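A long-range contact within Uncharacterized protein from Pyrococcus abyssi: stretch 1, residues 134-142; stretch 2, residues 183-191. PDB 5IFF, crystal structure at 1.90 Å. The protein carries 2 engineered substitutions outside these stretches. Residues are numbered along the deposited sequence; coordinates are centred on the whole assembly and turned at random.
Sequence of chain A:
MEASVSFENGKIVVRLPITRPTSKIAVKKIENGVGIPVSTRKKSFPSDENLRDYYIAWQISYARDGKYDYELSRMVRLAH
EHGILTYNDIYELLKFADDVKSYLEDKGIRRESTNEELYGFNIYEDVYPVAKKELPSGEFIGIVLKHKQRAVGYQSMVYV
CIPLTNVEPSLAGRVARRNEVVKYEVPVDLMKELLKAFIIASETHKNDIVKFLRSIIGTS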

# COMPACT_ATOMS: atom_id res chain seq x y z
N GLU A 134 25.08 -2.13 24.87
CA GLU A 134 24.24 -3.01 25.69
C GLU A 134 24.16 -2.47 27.11
O GLU A 134 25.18 -2.12 27.68
CB GLU A 134 24.79 -4.45 25.70
CG GLU A 134 23.96 -5.34 26.61
CD GLU A 134 24.53 -6.78 26.77
OE1 GLU A 134 25.38 -7.20 25.95
OE2 GLU A 134 24.10 -7.46 27.72
N LEU A 135 22.96 -2.41 27.67
CA LEU A 135 22.79 -1.99 29.08
C LEU A 135 22.98 -3.17 30.04
O LEU A 135 22.78 -4.31 29.65
CB LEU A 135 21.39 -1.40 29.29
CG LEU A 135 20.94 -0.13 28.53
CD1 LEU A 135 19.63 0.39 29.15
CD2 LEU A 135 22.01 0.95 28.51
N PRO A 136 23.34 -2.89 31.31
CA PRO A 136 23.54 -3.99 32.26
C PRO A 136 22.28 -4.85 32.38
O PRO A 136 22.41 -6.06 32.51
CB PRO A 136 23.89 -3.29 33.59
CG PRO A 136 24.37 -1.90 33.18
CD PRO A 136 23.61 -1.56 31.90
N SER A 137 21.09 -4.26 32.24
CA SER A 137 19.88 -5.07 32.41
C SER A 137 19.45 -5.84 31.13
O SER A 137 18.43 -6.54 31.12
CB SER A 137 18.75 -4.18 32.93
OG SER A 137 18.68 -2.95 32.20
N GLY A 138 20.24 -5.74 30.06
CA GLY A 138 20.09 -6.61 28.89
C GLY A 138 19.58 -5.92 27.62
O GLY A 138 19.64 -6.50 26.51
N GLU A 139 19.10 -4.68 27.76
CA GLU A 139 18.56 -3.96 26.60
C GLU A 139 19.70 -3.63 25.64
O GLU A 139 20.81 -3.37 26.10
CB GLU A 139 17.81 -2.67 27.00
CG GLU A 139 16.48 -2.88 27.74
CD GLU A 139 16.67 -3.06 29.27
OE1 GLU A 139 17.83 -3.09 29.77
OE2 GLU A 139 15.65 -3.17 29.97
N PHE A 140 19.42 -3.62 24.33
CA PHE A 140 20.40 -3.22 23.32
C PHE A 140 19.92 -1.93 22.70
O PHE A 140 18.73 -1.78 22.45
CB PHE A 140 20.53 -4.27 22.19
CG PHE A 140 21.19 -5.55 22.62
CD1 PHE A 140 22.47 -5.54 23.13
CD2 PHE A 140 20.53 -6.78 22.50
CE1 PHE A 140 23.10 -6.73 23.51
CE2 PHE A 140 21.16 -7.95 22.89
CZ PHE A 140 22.43 -7.93 23.40
N ILE A 141 20.84 -1.02 22.41
CA ILE A 141 20.48 0.17 21.62
C ILE A 141 21.31 0.09 20.38
O ILE A 141 22.54 0.01 20.49
CB ILE A 141 20.78 1.48 22.34
CG1 ILE A 141 19.91 1.61 23.59
CG2 ILE A 141 20.59 2.73 21.35
CD1 ILE A 141 20.69 1.24 24.90
N GLY A 142 20.67 0.04 19.21
CA GLY A 142 21.39 -0.11 17.96
C GLY A 142 21.13 1.05 16.96
O GLY A 142 20.04 1.62 16.95
N LYS A 183 3.93 -4.66 29.51
CA LYS A 183 4.28 -3.43 30.21
C LYS A 183 5.79 -3.44 30.50
O LYS A 183 6.34 -4.44 30.98
CB LYS A 183 3.45 -3.32 31.50
CG LYS A 183 3.81 -2.10 32.33
CD LYS A 183 2.77 -1.79 33.42
CE LYS A 183 2.99 -2.57 34.70
NZ LYS A 183 2.21 -1.94 35.81
N TYR A 184 6.45 -2.32 30.21
CA TYR A 184 7.88 -2.20 30.37
C TYR A 184 8.24 -0.91 31.11
O TYR A 184 7.91 0.20 30.64
CB TYR A 184 8.56 -2.20 28.98
CG TYR A 184 10.04 -1.94 29.04
CD1 TYR A 184 10.89 -2.82 29.68
CD2 TYR A 184 10.58 -0.81 28.44
CE1 TYR A 184 12.26 -2.56 29.76
CE2 TYR A 184 11.95 -0.55 28.50
CZ TYR A 184 12.79 -1.44 29.14
OH TYR A 184 14.15 -1.17 29.20
N GLU A 185 8.97 -1.02 32.22
CA GLU A 185 9.37 0.18 32.95
C GLU A 185 10.64 0.68 32.30
O GLU A 185 11.59 -0.08 32.12
CB GLU A 185 9.56 -0.12 34.45
CG GLU A 185 8.31 -0.78 35.08
CD GLU A 185 8.45 -1.17 36.58
OE1 GLU A 185 9.59 -1.36 37.04
OE2 GLU A 185 7.42 -1.26 37.28
N VAL A 186 10.64 1.94 31.90
CA VAL A 186 11.77 2.47 31.13
C VAL A 186 12.81 2.94 32.12
O VAL A 186 12.53 3.84 32.89
CB VAL A 186 11.34 3.66 30.21
CG1 VAL A 186 12.57 4.23 29.41
CG2 VAL A 186 10.21 3.22 29.26
N PRO A 187 14.01 2.35 32.09
CA PRO A 187 15.11 2.79 32.94
C PRO A 187 15.60 4.19 32.51
O PRO A 187 15.69 4.43 31.30
CB PRO A 187 16.19 1.74 32.69
CG PRO A 187 15.50 0.60 31.96
CD PRO A 187 14.46 1.32 31.15
N VAL A 188 15.94 5.08 33.45
CA VAL A 188 16.55 6.35 33.01
C VAL A 188 17.76 6.19 32.10
O VAL A 188 17.91 6.98 31.19
CB VAL A 188 17.05 7.24 34.17
CG1 VAL A 188 17.24 8.62 33.66
CG2 VAL A 188 16.08 7.31 35.25
N ASP A 189 18.64 5.21 32.34
CA ASP A 189 19.82 5.11 31.49
C ASP A 189 19.46 4.75 30.03
O ASP A 189 20.21 5.07 29.12
CB ASP A 189 20.84 4.10 32.06
CG ASP A 189 20.26 2.71 32.22
OD1 ASP A 189 19.05 2.55 32.04
OD2 ASP A 189 21.03 1.78 32.55
N LEU A 190 18.33 4.10 29.84
CA LEU A 190 17.90 3.75 28.49
C LEU A 190 17.50 5.05 27.75
O LEU A 190 17.69 5.18 26.58
CB LEU A 190 16.71 2.83 28.49
CG LEU A 190 16.16 2.50 27.11
CD1 LEU A 190 17.23 1.83 26.25
CD2 LEU A 190 14.87 1.60 27.19
N MET A 191 16.82 5.93 28.44
CA MET A 191 16.41 7.19 27.83
C MET A 191 17.64 8.00 27.51
O MET A 191 17.71 8.61 26.43
CB MET A 191 15.48 8.00 28.76
CG MET A 191 14.02 7.41 28.86
SD MET A 191 12.94 8.37 29.97
CE MET A 191 13.29 7.53 31.57
O HOH W 1 20.44 -1.01 32.89

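The first stretch reverses direction through a type I beta turn from Leu135 to Gly138, then runs into a strand from Phe140. Two backbone hydrogen bonds hold the loop: Gly138 N to Leu135 O at 2.9 Å and Leu135 N to Glu139 O at 2.8 Å. Gly138, with phi near 111°, sits where a CB would jam against the carbonyl O of Ser137, so the backbone itself calls for glycine. The second stretch leaves a strand and enters a helix, with Pro187 at the N-cap position. The two backbones stay well apart, the nearest CA atoms, those of Leu135 and Leu190, being 7.6 Å from each other; side chains and one water span the gap.

The apolar part centres on Leu190. Its CA-to-CB bond points sideways, yet the t, p rotamer brings the end of the side chain nearer, and its CD1 lies 3.8 Å from Ile141 CD1. Leu135 points toward the helix and sets its CD1 3.9 Å from Leu190 CB. Leucine and isoleucine thus approach the same helical residue from the turn and from the strand, burying hydrocarbon at two points.

The polar part is built around Glu139. Tyr184 OH donates a hydrogen bond to Glu139 OE2 at 2.6 Å, a short contact between a phenol and a carboxylate, with the acceptor near the ring plane. The other carboxylate oxygen is used within the loop: Ser137 OG donates to Glu139 OE1, also at 2.6 Å. One buried acidic group therefore ties the turn to itself and to the neighbouring strand.

At the more exposed side, water 1 donates to Ser137 OG at 2.7 Å and to Asp189 OD2 at 2.9 Å, bridging turn and helix. Ser137 thus links the water to the carboxylate, extending the polar network from Asp189 to Tyr184.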